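Local coordinates for protein restriction endonuclease R.BpuJI (Bacillus pumilus, PDB 2VLA) that binds its cognate DNA through this recognition domain of a restriction endonuclease, the whole protein probably cutting DNA, at residues Pro27-Ile32 against Asp66-Glu71; Gln114-Met119 against Asn254-Asp259; Thr147-Asn152 against Leu232-Ala237. All blocks are in the same frame, centred on the assembly; numbering follows the deposited sequence.

Contact 1 (Pro27-Ile32 against Asp66-Glu71). With nucleotides of chain B; nucleotides of chain C.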
loop_
_atom_site.group_PDB
_atom_site.type_symbol
_atom_site.label_atom_id
_atom_site.label_comp_id
_atom_site.label_asym_id
_atom_site.label_seq_id
_atom_site.Cartn_x
_atom_site.Cartn_y
_atom_site.Cartn_z
ATOM N N PRO A 27 1.185 18.475 0.637
ATOM C CA PRO A 27 0.529 19.684 0.157
ATOM C C PRO A 27 1.005 20.128 -1.221
ATOM O O PRO A 27 0.215 20.644 -2.000
ATOM C CB PRO A 27 0.910 20.719 1.213
ATOM C CG PRO A 27 1.158 19.947 2.420
ATOM C CD PRO A 27 1.773 18.669 1.967
ATOM N N ALA A 28 2.300 19.986 -1.510
ATOM C CA ALA A 28 2.795 20.359 -2.814
ATOM C C ALA A 28 2.164 19.528 -3.929
ATOM O O ALA A 28 1.650 20.085 -4.907
ATOM C CB ALA A 28 4.328 20.270 -2.861
ATOM N N TYR A 29 2.169 18.204 -3.780
ATOM C CA TYR A 29 1.569 17.345 -4.790
ATOM C C TYR A 29 0.107 17.805 -5.016
ATOM O O TYR A 29 -0.349 17.939 -6.144
ATOM C CB TYR A 29 1.544 15.894 -4.344
ATOM C CG TYR A 29 2.862 15.157 -4.216
ATOM C CD1 TYR A 29 3.956 15.423 -5.041
ATOM C CD2 TYR A 29 2.972 14.116 -3.317
ATOM C CE1 TYR A 29 5.152 14.687 -4.903
ATOM C CE2 TYR A 29 4.111 13.379 -3.194
ATOM C CZ TYR A 29 5.196 13.639 -3.987
ATOM O OH TYR A 29 6.322 12.865 -3.799
ATOM N N ALA A 30 -0.630 17.985 -3.926
ATOM C CA ALA A 30 -2.058 18.254 -4.018
ATOM C C ALA A 30 -2.322 19.608 -4.670
ATOM O O ALA A 30 -3.222 19.744 -5.500
ATOM C CB ALA A 30 -2.685 18.200 -2.645
ATOM N N ASN A 31 -1.563 20.612 -4.269
ATOM C CA ASN A 31 -1.780 21.969 -4.767
ATOM C C ASN A 31 -1.353 22.100 -6.199
ATOM O O ASN A 31 -1.997 22.788 -6.978
ATOM C CB ASN A 31 -1.077 22.995 -3.884
ATOM C CG ASN A 31 -1.869 23.306 -2.630
ATOM O OD1 ASN A 31 -3.106 23.364 -2.664
ATOM N ND2 ASN A 31 -1.186 23.481 -1.529
ATOM N N ILE A 32 -0.254 21.440 -6.555
ATOM C CA ILE A 32 0.172 21.419 -7.943
ATOM C C ILE A 32 -0.939 20.810 -8.807
ATOM O O ILE A 32 -1.352 21.389 -9.813
ATOM C CB ILE A 32 1.466 20.630 -8.129
ATOM C CG1 ILE A 32 2.632 21.379 -7.461
ATOM C CG2 ILE A 32 1.727 20.394 -9.636
ATOM C CD1 ILE A 32 3.930 20.561 -7.332
ATOM N N ASP A 66 10.039 12.991 -12.730
ATOM C CA ASP A 66 9.116 12.109 -13.410
ATOM C C ASP A 66 8.680 10.967 -12.488
ATOM O O ASP A 66 7.498 10.623 -12.420
ATOM C CB ASP A 66 9.778 11.508 -14.673
ATOM C CG ASP A 66 9.912 12.510 -15.824
ATOM O OD1 ASP A 66 9.196 13.528 -15.835
ATOM O OD2 ASP A 66 10.696 12.226 -16.749
ATOM N N ASN A 67 9.622 10.370 -11.788
ATOM C CA ASN A 67 9.299 9.249 -10.923
ATOM C C ASN A 67 8.385 9.681 -9.760
ATOM O O ASN A 67 7.433 8.956 -9.405
ATOM C CB ASN A 67 10.570 8.578 -10.373
ATOM C CG ASN A 67 11.317 7.740 -11.412
ATOM O OD1 ASN A 67 10.789 7.388 -12.474
ATOM N ND2 ASN A 67 12.516 7.333 -11.053
ATOM N N HIS A 68 8.639 10.842 -9.167
ATOM C CA HIS A 68 7.697 11.364 -8.178
ATOM C C HIS A 68 6.287 11.439 -8.795
ATOM O O HIS A 68 5.285 11.036 -8.172
ATOM C CB HIS A 68 8.120 12.754 -7.682
ATOM C CG HIS A 68 9.059 12.730 -6.527
ATOM N ND1 HIS A 68 8.655 13.027 -5.245
ATOM C CD2 HIS A 68 10.402 12.525 -6.468
ATOM C CE1 HIS A 68 9.709 12.995 -4.444
ATOM N NE2 HIS A 68 10.774 12.663 -5.162
ATOM N N ARG A 69 6.203 12.013 -9.985
ATOM C CA ARG A 69 4.910 12.243 -10.611
ATOM C C ARG A 69 4.189 10.938 -10.857
ATOM O O ARG A 69 2.993 10.787 -10.505
ATOM C CB ARG A 69 5.077 12.981 -11.930
ATOM C CG ARG A 69 3.801 13.547 -12.471
ATOM C CD ARG A 69 3.992 14.212 -13.808
ATOM N NE ARG A 69 4.372 13.245 -14.814
ATOM C CZ ARG A 69 5.586 13.139 -15.330
ATOM N NH1 ARG A 69 6.530 13.992 -14.981
ATOM N NH2 ARG A 69 5.852 12.170 -16.212
ATOM N N THR A 70 4.876 9.978 -11.465
ATOM C CA THR A 70 4.192 8.762 -11.870
ATOM C C THR A 70 4.031 7.784 -10.731
ATOM O O THR A 70 2.943 7.228 -10.544
ATOM C CB THR A 70 4.851 8.075 -13.086
ATOM O OG1 THR A 70 6.108 7.495 -12.709
ATOM C CG2 THR A 70 5.047 9.083 -14.232
ATOM N N GLU A 71 5.085 7.571 -9.955
ATOM C CA GLU A 71 5.079 6.524 -8.939
ATOM C C GLU A 71 4.323 6.907 -7.700
ATOM O O GLU A 71 3.647 6.048 -7.089
ATOM C CB GLU A 71 6.489 6.135 -8.527
ATOM C CG GLU A 71 7.381 5.583 -9.630
ATOM C CD GLU A 71 8.650 4.956 -9.052
ATOM O OE1 GLU A 71 8.532 3.921 -8.364
ATOM O OE2 GLU A 71 9.775 5.535 -9.243
ATOM P P DC B 5 4.334 4.220 -13.174
ATOM O OP1 DC B 5 3.100 4.876 -13.652
ATOM O OP2 DC B 5 5.214 4.942 -12.245
ATOM O "O5'" DC B 5 3.917 2.775 -12.620
ATOM C "C5'" DC B 5 4.500 2.229 -11.465
ATOM C "C4'" DC B 5 5.249 0.967 -11.779
ATOM O "O4'" DC B 5 6.333 1.263 -12.709
ATOM C "C3'" DC B 5 5.906 0.302 -10.591
ATOM O "O3'" DC B 5 6.034 -1.100 -10.837
ATOM C "C2'" DC B 5 7.243 1.051 -10.569
ATOM C "C1'" DC B 5 7.570 1.025 -12.058
ATOM N N1 DC B 5 8.569 2.016 -12.464
ATOM C C2 DC B 5 9.796 1.609 -13.006
ATOM O O2 DC B 5 10.003 0.393 -13.195
ATOM N N3 DC B 5 10.717 2.564 -13.341
ATOM C C4 DC B 5 10.457 3.844 -13.131
ATOM N N4 DC B 5 11.394 4.746 -13.478
ATOM C C5 DC B 5 9.246 4.290 -12.564
ATOM C C6 DC B 5 8.328 3.348 -12.257
ATOM P P DC B 6 6.620 -2.111 -9.738
ATOM O OP1 DC B 6 5.974 -3.423 -10.022
ATOM O OP2 DC B 6 6.534 -1.469 -8.401
ATOM O "O5'" DC B 6 8.211 -2.116 -10.045
ATOM C "C5'" DC B 6 8.734 -2.923 -11.108
ATOM C "C4'" DC B 6 10.207 -3.168 -10.880
ATOM O "O4'" DC B 6 10.940 -1.958 -11.107
ATOM C "C3'" DC B 6 10.587 -3.640 -9.482
ATOM O "O3'" DC B 6 11.517 -4.701 -9.620
ATOM C "C2'" DC B 6 11.176 -2.396 -8.804
ATOM C "C1'" DC B 6 11.786 -1.676 -9.976
ATOM N N1 DC B 6 11.852 -0.227 -9.912
ATOM C C2 DC B 6 13.061 0.445 -10.197
ATOM O O2 DC B 6 14.107 -0.200 -10.325
ATOM N N3 DC B 6 13.047 1.788 -10.280
ATOM C C4 DC B 6 11.932 2.477 -10.072
ATOM N N4 DC B 6 11.982 3.819 -10.157
ATOM C C5 DC B 6 10.708 1.808 -9.776
ATOM C C6 DC B 6 10.723 0.483 -9.737
ATOM P P DC C 5 14.034 11.162 -4.348
ATOM O OP1 DC C 5 13.396 12.431 -4.014
ATOM O OP2 DC C 5 13.228 10.220 -5.158
ATOM O "O5'" DC C 5 15.445 11.388 -5.085
ATOM C "C5'" DC C 5 16.617 11.870 -4.386
ATOM C "C4'" DC C 5 17.799 11.297 -5.108
ATOM O "O4'" DC C 5 17.875 9.852 -4.841
ATOM C "C3'" DC C 5 17.703 11.439 -6.626
ATOM O "O3'" DC C 5 18.992 11.881 -7.102
ATOM C "C2'" DC C 5 17.397 10.058 -7.151
ATOM C "C1'" DC C 5 17.900 9.134 -6.069
ATOM N N1 DC C 5 17.048 7.916 -5.803
ATOM C C2 DC C 5 17.681 6.702 -5.599
ATOM O O2 DC C 5 18.914 6.602 -5.759
ATOM N N3 DC C 5 16.939 5.596 -5.280
ATOM C C4 DC C 5 15.639 5.746 -5.091
ATOM N N4 DC C 5 14.935 4.650 -4.744
ATOM C C5 DC C 5 14.980 6.963 -5.289
ATOM C C6 DC C 5 15.703 8.037 -5.603
#
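The Y29 hydroxyl, carried out from helix 22-36, meets the edge of the H68 imidazole, its OH in a 2.7 Å hydrogen bond with H68 ND1. H68 sits on helix 62-76, which carries base-contacting residues and is probably the recognition helix of a helix-turn-helix. The bond lies near the planes of both rings, though the rings are turned well out of one another's plane, and the side chains cross at about a right angle. Both CG atoms are anti to their own carbonyl carbons (chi1 -68° at Y29, -87° at H68), which turns the rings toward each other. On its other nitrogen H68 is a donor: NE2 bonds OP1 of DC5 of chain C at 2.9 Å, nearly straight at 174°. Y29 is therefore a second-shell residue, helping to fix the rotation of a phosphate-binding imidazole. L52, L56 and K17 also touch H68. Neighbouring residues on helix 62-76 address the other strand. N67 OD1 accepts from N4 of DC5 of chain B at 2.9 Å. E71 OE2 accepts from N4 of DC6 of chain B at 2.9 Å and also pairs with K17. T70 OG1 donates to OP2 of DC5 of chain B at 2.7 Å.

Contact 2 (Gln114-Met119 against Asn254-Asp259). With nucleotides of chain B.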
loop_
_atom_site.group_PDB
_atom_site.type_symbol
_atom_site.label_atom_id
_atom_site.label_comp_id
_atom_site.label_asym_id
_atom_site.label_seq_id
_atom_site.Cartn_x
_atom_site.Cartn_y
_atom_site.Cartn_z
ATOM N N GLN A 114 -4.968 -3.210 -1.960
ATOM C CA GLN A 114 -5.139 -4.624 -2.070
ATOM C C GLN A 114 -4.045 -5.195 -2.918
ATOM O O GLN A 114 -3.329 -4.439 -3.622
ATOM C CB GLN A 114 -6.498 -4.926 -2.723
ATOM C CG GLN A 114 -6.676 -4.201 -4.029
ATOM C CD GLN A 114 -7.885 -4.709 -4.812
ATOM O OE1 GLN A 114 -9.026 -4.384 -4.483
ATOM N NE2 GLN A 114 -7.633 -5.495 -5.852
ATOM N N PHE A 115 -3.910 -6.524 -2.886
ATOM C CA PHE A 115 -3.148 -7.253 -3.893
ATOM C C PHE A 115 -4.121 -8.262 -4.538
ATOM O O PHE A 115 -4.937 -8.860 -3.833
ATOM C CB PHE A 115 -2.007 -8.041 -3.278
ATOM C CG PHE A 115 -0.983 -7.196 -2.522
ATOM C CD1 PHE A 115 -0.221 -6.206 -3.164
ATOM C CD2 PHE A 115 -0.769 -7.418 -1.188
ATOM C CE1 PHE A 115 0.798 -5.476 -2.451
ATOM C CE2 PHE A 115 0.251 -6.685 -0.479
ATOM C CZ PHE A 115 0.995 -5.712 -1.136
ATOM N N PRO A 116 -4.051 -8.437 -5.867
ATOM C CA PRO A 116 -3.227 -7.679 -6.798
ATOM C C PRO A 116 -3.770 -6.291 -7.001
ATOM O O PRO A 116 -4.863 -5.967 -6.528
ATOM C CB PRO A 116 -3.341 -8.499 -8.131
ATOM C CG PRO A 116 -4.043 -9.779 -7.754
ATOM C CD PRO A 116 -4.875 -9.444 -6.564
ATOM N N ASN A 117 -3.014 -5.461 -7.709
ATOM C CA ASN A 117 -3.446 -4.134 -8.006
ATOM C C ASN A 117 -2.831 -3.601 -9.302
ATOM O O ASN A 117 -1.967 -4.254 -9.922
ATOM C CB ASN A 117 -3.123 -3.208 -6.819
ATOM C CG ASN A 117 -1.624 -3.095 -6.558
ATOM O OD1 ASN A 117 -0.867 -2.713 -7.456
ATOM N ND2 ASN A 117 -1.182 -3.499 -5.348
ATOM N N GLY A 118 -3.253 -2.416 -9.702
ATOM C CA GLY A 118 -2.753 -1.798 -10.921
ATOM C C GLY A 118 -1.671 -0.776 -10.700
ATOM O O GLY A 118 -1.374 0.016 -11.590
ATOM N N MET A 119 -1.036 -0.810 -9.535
ATOM C CA MET A 119 0.194 0.004 -9.319
ATOM C C MET A 119 1.418 -0.663 -9.921
ATOM O O MET A 119 2.381 0.017 -10.329
ATOM C CB MET A 119 0.434 0.241 -7.837
ATOM C CG MET A 119 -0.646 0.974 -7.178
ATOM S SD MET A 119 -0.147 1.558 -5.614
ATOM C CE MET A 119 -1.644 1.871 -4.838
ATOM N N ASN A 254 -11.542 -6.583 -8.772
ATOM C CA ASN A 254 -11.302 -7.951 -9.193
ATOM C C ASN A 254 -10.333 -8.046 -10.373
ATOM O O ASN A 254 -10.723 -7.824 -11.543
ATOM C CB ASN A 254 -12.643 -8.613 -9.564
ATOM C CG ASN A 254 -12.487 -10.037 -9.947
ATOM O OD1 ASN A 254 -11.405 -10.595 -9.899
ATOM N ND2 ASN A 254 -13.593 -10.656 -10.360
ATOM N N ALA A 255 -9.070 -8.382 -10.073
ATOM C CA ALA A 255 -8.030 -8.452 -11.101
ATOM C C ALA A 255 -8.208 -9.672 -12.003
ATOM O O ALA A 255 -7.607 -9.770 -13.074
ATOM C CB ALA A 255 -6.658 -8.489 -10.432
ATOM N N TYR A 256 -9.028 -10.597 -11.560
ATOM C CA TYR A 256 -9.123 -11.911 -12.195
ATOM C C TYR A 256 -10.148 -11.941 -13.343
ATOM O O TYR A 256 -10.328 -12.961 -13.986
ATOM C CB TYR A 256 -9.420 -12.972 -11.135
ATOM C CG TYR A 256 -8.236 -13.217 -10.234
ATOM C CD1 TYR A 256 -8.002 -12.404 -9.115
ATOM C CD2 TYR A 256 -7.286 -14.153 -10.559
ATOM C CE1 TYR A 256 -6.888 -12.576 -8.312
ATOM C CE2 TYR A 256 -6.147 -14.330 -9.768
ATOM C CZ TYR A 256 -5.959 -13.526 -8.632
ATOM O OH TYR A 256 -4.832 -13.685 -7.866
ATOM N N LYS A 257 -10.772 -10.807 -13.627
ATOM C CA LYS A 257 -11.708 -10.729 -14.750
ATOM C C LYS A 257 -11.049 -10.116 -15.987
ATOM O O LYS A 257 -11.715 -9.833 -16.974
ATOM C CB LYS A 257 -12.934 -9.917 -14.361
ATOM C CG LYS A 257 -12.683 -8.430 -14.273
ATOM C CD LYS A 257 -13.944 -7.683 -13.902
ATOM C CE LYS A 257 -13.699 -6.181 -13.833
ATOM N NZ LYS A 257 -14.902 -5.427 -13.347
ATOM N N TYR A 258 -9.744 -9.873 -15.909
ATOM C CA TYR A 258 -9.007 -9.347 -17.028
ATOM C C TYR A 258 -8.139 -10.419 -17.670
ATOM O O TYR A 258 -7.561 -11.258 -16.986
ATOM C CB TYR A 258 -8.137 -8.161 -16.570
ATOM C CG TYR A 258 -8.942 -7.002 -16.028
ATOM C CD1 TYR A 258 -9.312 -6.953 -14.688
ATOM C CD2 TYR A 258 -9.348 -5.959 -16.858
ATOM C CE1 TYR A 258 -10.074 -5.916 -14.202
ATOM C CE2 TYR A 258 -10.084 -4.915 -16.377
ATOM C CZ TYR A 258 -10.466 -4.900 -15.047
ATOM O OH TYR A 258 -11.210 -3.829 -14.548
ATOM N N ASP A 259 -8.088 -10.405 -19.000
ATOM C CA ASP A 259 -7.203 -11.282 -19.753
ATOM C C ASP A 259 -5.915 -10.531 -20.084
ATOM O O ASP A 259 -5.919 -9.624 -20.898
ATOM C CB ASP A 259 -7.906 -11.737 -21.046
ATOM C CG ASP A 259 -7.036 -12.633 -21.910
ATOM O OD1 ASP A 259 -5.886 -12.943 -21.512
ATOM O OD2 ASP A 259 -7.505 -13.029 -22.995
ATOM P P DC B 5 4.334 4.220 -13.174
ATOM O OP1 DC B 5 3.100 4.876 -13.652
ATOM O OP2 DC B 5 5.214 4.942 -12.245
ATOM O "O5'" DC B 5 3.917 2.775 -12.620
ATOM C "C5'" DC B 5 4.500 2.229 -11.465
ATOM C "C4'" DC B 5 5.249 0.967 -11.779
ATOM O "O4'" DC B 5 6.333 1.263 -12.709
ATOM C "C3'" DC B 5 5.906 0.302 -10.591
ATOM O "O3'" DC B 5 6.034 -1.100 -10.837
ATOM C "C2'" DC B 5 7.243 1.051 -10.569
ATOM C "C1'" DC B 5 7.570 1.025 -12.058
ATOM N N1 DC B 5 8.569 2.016 -12.464
ATOM C C2 DC B 5 9.796 1.609 -13.006
ATOM O O2 DC B 5 10.003 0.393 -13.195
ATOM N N3 DC B 5 10.717 2.564 -13.341
ATOM C C4 DC B 5 10.457 3.844 -13.131
ATOM N N4 DC B 5 11.394 4.746 -13.478
ATOM C C5 DC B 5 9.246 4.290 -12.564
ATOM C C6 DC B 5 8.328 3.348 -12.257
#
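A cis-proline loop, 114-119, packs its P116 ring against a short 3-10 turn at 255-257. The first segment joins helices 102-112 and 122-130. The second leads toward helix 263-278. The peptide bond before P116 is cis, and the backbones come closest at P116 and A255. The contact across the segments is apolar. P116 CG lies 4.0 Å from A255 CB, and P116 CB is equally near that methyl. The same CG approaches the Y256 ring obliquely, 4.0 Å from Y256 CE1. The P116 and Y256 side chains cross at about a right angle. V129 of helix 122-130 touches both of them. The polar end of Y256 is engaged elsewhere, since its OH hydrogen-bonds to I133 O.

Hydrogen bonds inside each loop hold these shapes. Q114 NE2 donates to P116 O at 2.9 Å, almost along the C=O axis and with that oxygen in the amide plane of Q114. The same nitrogen also bonds F253 O, so the Q114 amide links the proline loop to the chain just ahead of N254. N117 ND2 donates to Q114 O at 2.9 Å, again nearly straight on. The other end of that amide, N117 OD1, accepts from M119 N at 2.8 Å and closes an Asx turn. One asparagine thus ties the loop on both sides of itself. N254 forms a second Asx turn, its OD1 accepting from Y256 N at 2.9 Å. That donor stands above the carbonyl plane, 44° out of it. At its far end the proline loop reaches the DNA: M119 O comes within 3.3 Å of C5' of DC5 of chain B.

Contact 3 (Thr147-Asn152 against Leu232-Ala237)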
loop_
_atom_site.group_PDB
_atom_site.type_symbol
_atom_site.label_atom_id
_atom_site.label_comp_id
_atom_site.label_asym_id
_atom_site.label_seq_id
_atom_site.Cartn_x
_atom_site.Cartn_y
_atom_site.Cartn_z
ATOM N N THR A 147 -6.287 -9.519 17.206
ATOM C CA THR A 147 -6.283 -10.902 17.669
ATOM C C THR A 147 -5.066 -11.195 18.559
ATOM O O THR A 147 -5.179 -11.875 19.572
ATOM C CB THR A 147 -6.358 -11.876 16.483
ATOM O OG1 THR A 147 -7.531 -11.588 15.728
ATOM C CG2 THR A 147 -6.397 -13.360 16.944
ATOM N N ALA A 148 -3.911 -10.594 18.231
ATOM C CA ALA A 148 -2.739 -10.685 19.109
ATOM C C ALA A 148 -3.057 -10.109 20.499
ATOM O O ALA A 148 -2.841 -10.761 21.517
ATOM C CB ALA A 148 -1.539 -9.963 18.470
ATOM N N ASP A 149 -3.625 -8.909 20.538
ATOM C CA ASP A 149 -3.976 -8.300 21.824
ATOM C C ASP A 149 -4.982 -9.168 22.595
ATOM O O ASP A 149 -4.879 -9.325 23.807
ATOM C CB ASP A 149 -4.552 -6.898 21.626
ATOM C CG ASP A 149 -3.495 -5.861 21.382
ATOM O OD1 ASP A 149 -2.296 -6.164 21.600
ATOM O OD2 ASP A 149 -3.852 -4.725 20.993
ATOM N N ASN A 150 -5.944 -9.735 21.879
ATOM C CA ASN A 150 -6.973 -10.570 22.506
ATOM C C ASN A 150 -6.375 -11.824 23.133
ATOM O O ASN A 150 -6.956 -12.413 24.049
ATOM C CB ASN A 150 -8.062 -10.935 21.484
ATOM C CG ASN A 150 -8.936 -9.756 21.127
ATOM O OD1 ASN A 150 -8.987 -8.774 21.857
ATOM N ND2 ASN A 150 -9.618 -9.841 19.993
ATOM N N ASN A 151 -5.228 -12.244 22.607
ATOM C CA ASN A 151 -4.529 -13.401 23.082
ATOM C C ASN A 151 -3.267 -13.031 23.882
ATOM O O ASN A 151 -2.390 -13.873 24.110
ATOM C CB ASN A 151 -4.165 -14.298 21.902
ATOM C CG ASN A 151 -5.339 -15.065 21.389
ATOM O OD1 ASN A 151 -5.670 -16.116 21.924
ATOM N ND2 ASN A 151 -6.024 -14.525 20.399
ATOM N N ASN A 152 -3.188 -11.770 24.297
ATOM C CA ASN A 152 -2.159 -11.317 25.220
ATOM C C ASN A 152 -0.737 -11.544 24.717
ATOM O O ASN A 152 0.173 -11.842 25.504
ATOM C CB ASN A 152 -2.380 -11.958 26.586
ATOM C CG ASN A 152 -3.740 -11.583 27.180
ATOM O OD1 ASN A 152 -4.059 -10.405 27.301
ATOM N ND2 ASN A 152 -4.567 -12.592 27.498
ATOM N N LEU A 232 -1.336 -1.310 18.143
ATOM C CA LEU A 232 -2.481 -0.504 17.812
ATOM C C LEU A 232 -2.558 0.755 18.652
ATOM O O LEU A 232 -2.224 0.746 19.822
ATOM C CB LEU A 232 -3.785 -1.312 17.978
ATOM C CG LEU A 232 -3.960 -2.478 17.005
ATOM C CD1 LEU A 232 -5.051 -3.458 17.500
ATOM C CD2 LEU A 232 -4.318 -2.008 15.586
ATOM N N ASN A 233 -3.065 1.809 18.042
ATOM C CA ASN A 233 -3.416 3.031 18.741
ATOM C C ASN A 233 -4.913 3.073 19.080
ATOM O O ASN A 233 -5.745 3.472 18.254
ATOM C CB ASN A 233 -3.060 4.237 17.884
ATOM C CG ASN A 233 -3.512 5.530 18.502
ATOM O OD1 ASN A 233 -3.732 5.605 19.715
ATOM N ND2 ASN A 233 -3.720 6.533 17.678
ATOM N N TYR A 234 -5.262 2.659 20.288
ATOM C CA TYR A 234 -6.680 2.471 20.622
ATOM C C TYR A 234 -7.439 3.801 20.783
ATOM O O TYR A 234 -8.650 3.804 20.902
ATOM C CB TYR A 234 -6.834 1.589 21.866
ATOM C CG TYR A 234 -6.653 0.107 21.568
ATOM C CD1 TYR A 234 -7.692 -0.636 21.048
ATOM C CD2 TYR A 234 -5.425 -0.525 21.763
ATOM C CE1 TYR A 234 -7.545 -1.977 20.759
ATOM C CE2 TYR A 234 -5.255 -1.865 21.464
ATOM C CZ TYR A 234 -6.347 -2.596 20.981
ATOM O OH TYR A 234 -6.236 -3.943 20.676
ATOM N N ARG A 235 -6.728 4.922 20.768
ATOM C CA ARG A 235 -7.390 6.201 20.628
ATOM C C ARG A 235 -8.192 6.252 19.320
ATOM O O ARG A 235 -9.149 7.005 19.204
ATOM C CB ARG A 235 -6.367 7.345 20.678
ATOM C CG ARG A 235 -5.657 7.453 22.006
ATOM N N GLU A 236 -7.796 5.422 18.349
ATOM C CA GLU A 236 -8.471 5.335 17.052
ATOM C C GLU A 236 -9.221 4.000 16.933
ATOM O O GLU A 236 -9.384 3.456 15.830
ATOM C CB GLU A 236 -7.465 5.459 15.916
ATOM C CG GLU A 236 -6.882 6.857 15.767
ATOM C CD GLU A 236 -7.764 7.781 14.951
ATOM O OE1 GLU A 236 -8.791 7.316 14.404
ATOM O OE2 GLU A 236 -7.419 8.987 14.854
ATOM N N ALA A 237 -9.695 3.491 18.070
ATOM C CA ALA A 237 -10.425 2.225 18.102
ATOM C C ALA A 237 -11.568 2.184 17.095
ATOM O O ALA A 237 -11.812 1.153 16.491
ATOM C CB ALA A 237 -10.951 1.949 19.508
HETATM O O HOH W 1 -1.719 -3.686 19.644
HETATM O O HOH W 2 -8.384 -5.550 21.281
#
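Helix 137-150, closed by a Schellman motif with N152 as its C-prime residue, ends beside the turn that leaves strand 230-232, with the CA atoms of D149 and L232 8.9 Å apart. Y234 OH donates to D149 OD2 at 2.5 Å, a short bond on the anti lone pair of that oxygen. The two side chains come from opposite directions, with OD2 at the ring edge and the carboxylate and ring planes 33° apart. D149 chi1 of -79° sets CG beside the backbone N and points the carboxylate at Y234. A water also donates to D149 OD2 at 2.7 Å and accepts from L232 N at 2.8 Å. L232 CD1 lies 3.9 Å from D149 OD2, and L232 also packs on L142, L145 and L146. In the same segment N233 OD1 accepts from R235 N, an Asx turn. A second water donates to Y234 OH at 2.7 Å. A leucine in place of D149 would probably strip the Y234 hydroxyl and the first water of their shared acceptor. D149 OD2 takes two donors, Y234 OH and the first water, an arrangement likely to favour the ionised form of the aspartate.

In the fold
The three contacts lie in one recognition domain but sit at different distances from the DNA. Contacts 1 and 2 both reach DC5 of chain B. Contact 1 does so through residues of helix 62-76, and contact 2 through the tail of its proline loop. Their centres are 24 Å apart and their nearest atoms about 6 Å. Contact 3 is remote, its nearest atom about 17 Å from the nucleic acid. Its centre is 35 Å from that of contact 1, on the opposite side of the chain's centre, and 31 Å from that of contact 2. Along the chain contact 1 closes first; contact 3 is nested within the loop closed by contact 2.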